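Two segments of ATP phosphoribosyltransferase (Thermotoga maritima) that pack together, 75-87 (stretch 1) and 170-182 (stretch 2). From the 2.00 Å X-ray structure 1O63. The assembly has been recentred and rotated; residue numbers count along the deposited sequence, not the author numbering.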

# COMPACT_ATOMS: atom_id res chain seq x y z
N SER A 75 1.97 7.94 -19.77
CA SER A 75 2.44 8.65 -20.95
C SER A 75 3.28 9.87 -20.57
O SER A 75 3.73 10.61 -21.46
CB SER A 75 1.23 9.11 -21.80
OG SER A 75 0.32 9.78 -20.92
N LEU A 76 3.54 10.08 -19.30
CA LEU A 76 4.29 11.22 -18.82
C LEU A 76 5.68 11.37 -19.41
O LEU A 76 6.43 10.43 -19.68
CB LEU A 76 4.35 11.20 -17.28
CG LEU A 76 3.02 10.91 -16.58
CD1 LEU A 76 3.25 10.50 -15.14
CD2 LEU A 76 2.12 12.15 -16.68
N ILE A 77 6.09 12.63 -19.52
CA ILE A 77 7.38 13.02 -20.06
C ILE A 77 8.47 13.08 -19.00
O ILE A 77 8.28 13.69 -17.95
CB ILE A 77 7.22 14.45 -20.67
CG1 ILE A 77 6.28 14.35 -21.90
CG2 ILE A 77 8.52 15.10 -21.03
CD1 ILE A 77 5.70 15.73 -22.22
N GLN A 78 9.64 12.54 -19.31
CA GLN A 78 10.78 12.62 -18.41
C GLN A 78 11.80 13.58 -19.02
O GLN A 78 12.43 13.19 -20.03
CB GLN A 78 11.46 11.24 -18.24
CG GLN A 78 10.66 10.24 -17.43
CD GLN A 78 11.48 8.99 -17.09
OE1 GLN A 78 12.63 9.08 -16.61
NE2 GLN A 78 10.87 7.85 -17.33
N PRO A 79 11.92 14.80 -18.51
CA PRO A 79 12.76 15.79 -19.14
C PRO A 79 14.24 15.45 -19.03
O PRO A 79 15.01 15.77 -19.92
CB PRO A 79 12.43 17.10 -18.41
CG PRO A 79 11.88 16.63 -17.08
CD PRO A 79 11.10 15.39 -17.43
N PHE A 80 14.64 14.84 -17.91
CA PHE A 80 16.06 14.50 -17.75
C PHE A 80 16.27 13.37 -16.76
O PHE A 80 15.34 12.92 -16.08
CB PHE A 80 16.85 15.75 -17.37
CG PHE A 80 16.47 16.41 -16.09
CD1 PHE A 80 17.01 16.01 -14.88
CD2 PHE A 80 15.57 17.47 -16.08
CE1 PHE A 80 16.68 16.62 -13.69
CE2 PHE A 80 15.23 18.10 -14.90
CZ PHE A 80 15.77 17.68 -13.71
N PHE A 81 17.53 12.96 -16.63
CA PHE A 81 17.95 11.84 -15.79
C PHE A 81 18.47 12.23 -14.43
O PHE A 81 19.37 13.06 -14.28
CB PHE A 81 19.07 11.12 -16.59
CG PHE A 81 19.63 9.88 -15.96
CD1 PHE A 81 20.68 9.94 -15.06
CD2 PHE A 81 19.14 8.63 -16.31
CE1 PHE A 81 21.21 8.79 -14.49
CE2 PHE A 81 19.67 7.48 -15.76
CZ PHE A 81 20.70 7.56 -14.84
N ILE A 82 17.99 11.58 -13.36
CA ILE A 82 18.50 11.87 -12.00
C ILE A 82 19.37 10.70 -11.56
O ILE A 82 18.90 9.60 -11.30
CB ILE A 82 17.35 12.12 -11.03
CG1 ILE A 82 16.48 13.29 -11.54
CG2 ILE A 82 17.89 12.44 -9.63
CD1 ILE A 82 15.19 13.47 -10.75
N PRO A 83 20.69 10.90 -11.55
CA PRO A 83 21.69 9.91 -11.33
C PRO A 83 21.62 8.92 -10.21
O PRO A 83 21.86 7.70 -10.42
CB PRO A 83 23.00 10.74 -11.20
CG PRO A 83 22.75 11.94 -12.03
CD PRO A 83 21.29 12.23 -11.93
N THR A 84 21.56 9.35 -8.97
CA THR A 84 21.68 8.51 -7.79
C THR A 84 20.97 7.18 -7.82
O THR A 84 19.75 7.06 -7.91
CB THR A 84 21.25 9.31 -6.54
OG1 THR A 84 21.76 10.64 -6.70
CG2 THR A 84 21.81 8.70 -5.28
N ASN A 85 21.74 6.09 -7.64
CA ASN A 85 21.12 4.77 -7.49
C ASN A 85 20.59 4.67 -6.06
O ASN A 85 21.37 4.80 -5.11
CB ASN A 85 22.15 3.66 -7.71
CG ASN A 85 22.67 3.58 -9.12
OD1 ASN A 85 22.00 3.96 -10.08
ND2 ASN A 85 23.90 3.08 -9.27
N ILE A 86 19.28 4.49 -5.88
CA ILE A 86 18.75 4.38 -4.53
C ILE A 86 18.74 2.93 -4.03
O ILE A 86 18.99 2.63 -2.87
CB ILE A 86 17.26 4.82 -4.50
CG1 ILE A 86 17.03 6.10 -5.25
CG2 ILE A 86 16.76 4.86 -3.06
CD1 ILE A 86 17.80 7.31 -4.77
N SER A 87 18.18 2.07 -4.89
CA SER A 87 18.03 0.65 -4.51
C SER A 87 17.96 -0.22 -5.75
O SER A 87 18.26 0.25 -6.86
CB SER A 87 16.74 0.52 -3.69
OG SER A 87 15.66 1.15 -4.36
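Stretch 2 (170-182) IRTHVVVNPVSYR

Stretch 2 enters as an extended strand, residues 170 to 176, which begins earlier in the chain, and turns at Asn177 into the first turn of a helix that continues later in the chain. It runs broadly antiparallel to stretch 1, whose strand it approaches to 4.7 Å between axes; the N-to-C directions of the two strands differ by 126°, far from strictly antiparallel. Direct backbone hydrogen bonds are found at the two ends of the contact, one of them at Ile77, in the loop that precedes the strand of stretch 1.

At the start of stretch 2, Ile170 faces Ser87, their CA atoms 5.1 Å apart. Ile170 N donates to Ser87 O at 2.8 Å, while Ile170 O accepts from both Ile86 N at 2.8 Å and Ser87 N at 3.3 Å. The two side chains lie on the same face of the sheet, where the small serine lets its OG come within 3.5 Å of Ile170 CB. At the other end, Val176 N donates to Ile77 O at 2.7 Å, and a weak return bond runs from Ile77 N to Val176 O at 3.3 Å. The same Ile77 O also receives a CA-H...O contact from Val175 CA at 3.2 Å.

Between these ends, water replaces the missing backbone partners. Water 3 accepts from Thr172 N at 2.9 Å and donates to Ile82 O and Thr84 O, each 2.6 Å away. Water 2 accepts from Ile82 N at 2.7 Å and lies 2.7 Å from Thr172 O, to which it can donate. Water 1 accepts from Val174 N at 3.0 Å and has Phe80 O at 2.6 Å and Gln78 OE1 at 3.1 Å as possible acceptors. Val174 O is the exception: buried by the contact, it finds no conventional donor, and its approach to Gln78 CA at 3.3 Å is a CA-H...O contact. Pro79, having no amide hydrogen, cannot supply one either, though its CD lies 3.4 Å from Val174 O.

Polar side chains add further links. His173 ND1 donates to Gln78 OE1 at 2.9 Å, near the plane of the imidazole, and its NE2 is satisfied elsewhere in the structure. The long Arg171 side chain reaches back across stretch 1: its NE makes a weak bond to Pro83 O at 3.4 Å, and its guanidinium lies between Asn85 OD1 over one face and Phe81 CZ over the other. Although Asn85 OD1 is only 2.9 Å from Arg171 NH2, the angle is too poor for a hydrogen bond.

Apolar residues fill the remaining space. Val174 sets CG1 over the face of the Phe80 ring, 3.9 Å from its centroid, and 3.6 Å from Pro79 CG; compact and branched, it suits this pocket. Ile82 points toward stretch 2, with CD1 4.1 Å from Val174 CB. Beyond the strand, Asn177 caps the helix, its OD1 accepting from Val179 N at 3.2 Å. Pro178, well suited to a first helical turn, packs its CD 4.0 Å from Leu76 CD2, and Ile77 CD1 reaches Tyr181 CD2 at 3.8 Å.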

# COMPACT_ATOMS: atom_id res chain seq x y z
N ILE A 170 17.06 1.03 -9.23
CA ILE A 170 16.00 1.99 -8.95
C ILE A 170 16.58 3.36 -8.62
O ILE A 170 17.44 3.51 -7.75
CB ILE A 170 15.09 1.55 -7.81
CG1 ILE A 170 14.26 0.31 -8.24
CG2 ILE A 170 14.14 2.66 -7.36
CD1 ILE A 170 13.81 -0.47 -7.00
N ARG A 171 16.06 4.37 -9.32
CA ARG A 171 16.50 5.74 -9.12
C ARG A 171 15.25 6.63 -9.00
O ARG A 171 14.15 6.21 -9.25
CB ARG A 171 17.22 6.23 -10.40
CG ARG A 171 18.28 5.31 -10.94
CD ARG A 171 19.09 5.94 -12.06
NE ARG A 171 20.39 5.27 -12.20
CZ ARG A 171 20.52 4.10 -12.83
NH1 ARG A 171 19.45 3.51 -13.34
NH2 ARG A 171 21.72 3.56 -12.90
N THR A 172 15.50 7.91 -8.79
CA THR A 172 14.44 8.92 -8.80
C THR A 172 14.27 9.39 -10.24
O THR A 172 15.26 9.45 -10.97
CB THR A 172 14.85 10.11 -7.93
OG1 THR A 172 15.15 9.57 -6.62
CG2 THR A 172 13.78 11.17 -7.83
N HIS A 173 13.03 9.68 -10.65
CA HIS A 173 12.82 10.17 -12.02
C HIS A 173 11.97 11.47 -11.90
O HIS A 173 11.22 11.52 -10.93
CB HIS A 173 11.99 9.19 -12.83
CG HIS A 173 12.63 7.85 -13.06
ND1 HIS A 173 13.26 7.51 -14.21
CD2 HIS A 173 12.74 6.78 -12.23
CE1 HIS A 173 13.76 6.26 -14.10
NE2 HIS A 173 13.44 5.81 -12.90
N VAL A 174 12.14 12.40 -12.80
CA VAL A 174 11.25 13.58 -12.86
C VAL A 174 10.28 13.36 -14.02
O VAL A 174 10.68 12.89 -15.10
CB VAL A 174 11.99 14.89 -12.97
CG1 VAL A 174 12.99 14.87 -14.12
CG2 VAL A 174 11.01 16.07 -13.19
N VAL A 175 8.99 13.60 -13.77
CA VAL A 175 7.95 13.34 -14.76
C VAL A 175 7.07 14.58 -14.90
O VAL A 175 6.85 15.28 -13.90
CB VAL A 175 7.07 12.13 -14.44
CG1 VAL A 175 7.77 10.84 -14.86
CG2 VAL A 175 6.64 12.08 -12.98
N VAL A 176 6.64 14.89 -16.12
CA VAL A 176 5.90 16.14 -16.34
C VAL A 176 4.56 15.84 -17.00
O VAL A 176 4.48 15.06 -17.94
CB VAL A 176 6.70 17.09 -17.25
CG1 VAL A 176 5.92 18.34 -17.64
CG2 VAL A 176 8.01 17.58 -16.58
N ASN A 177 3.52 16.51 -16.53
CA ASN A 177 2.19 16.41 -17.19
C ASN A 177 2.31 17.05 -18.57
O ASN A 177 2.70 18.20 -18.72
CB ASN A 177 1.20 17.17 -16.31
CG ASN A 177 -0.18 17.38 -16.88
OD1 ASN A 177 -0.57 16.80 -17.90
ND2 ASN A 177 -0.95 18.21 -16.19
N PRO A 178 2.06 16.30 -19.64
CA PRO A 178 2.16 16.79 -20.99
C PRO A 178 1.36 18.04 -21.29
O PRO A 178 1.76 18.88 -22.12
CB PRO A 178 1.69 15.63 -21.86
CG PRO A 178 1.13 14.61 -20.96
CD PRO A 178 1.67 14.87 -19.58
N VAL A 179 0.19 18.20 -20.71
CA VAL A 179 -0.61 19.40 -20.92
C VAL A 179 0.06 20.63 -20.32
O VAL A 179 0.05 21.72 -20.93
CB VAL A 179 -2.01 19.26 -20.29
CG1 VAL A 179 -2.76 20.57 -20.33
CG2 VAL A 179 -2.80 18.16 -20.99
N SER A 180 0.70 20.48 -19.16
CA SER A 180 1.40 21.55 -18.49
C SER A 180 2.57 22.06 -19.34
O SER A 180 2.90 23.24 -19.35
CB SER A 180 1.99 21.08 -17.14
OG SER A 180 0.95 20.82 -16.23
N TYR A 181 3.12 21.13 -20.12
CA TYR A 181 4.18 21.45 -21.07
C TYR A 181 3.64 22.29 -22.21
O TYR A 181 4.38 23.03 -22.88
CB TYR A 181 4.84 20.14 -21.54
CG TYR A 181 6.34 20.14 -21.37
CD1 TYR A 181 7.08 21.28 -21.66
CD2 TYR A 181 7.04 19.01 -20.96
CE1 TYR A 181 8.45 21.31 -21.53
CE2 TYR A 181 8.42 19.02 -20.84
CZ TYR A 181 9.12 20.17 -21.13
OH TYR A 181 10.50 20.21 -21.04
N ARG A 182 2.34 22.22 -22.44
CA ARG A 182 1.66 23.05 -23.44
C ARG A 182 1.28 24.38 -22.78
O ARG A 182 1.97 25.39 -22.99
CB ARG A 182 0.46 22.31 -23.99
CG ARG A 182 -0.66 23.02 -24.69
CD ARG A 182 -1.58 22.08 -25.46
NE ARG A 182 -2.52 21.36 -24.63
CZ ARG A 182 -3.72 21.79 -24.28
NH1 ARG A 182 -4.52 21.05 -23.50
NH2 ARG A 182 -4.17 22.96 -24.70
O HOH W 1 14.01 11.10 -14.72
O HOH W 2 16.16 9.62 -13.46
O HOH W 3 18.25 8.96 -8.90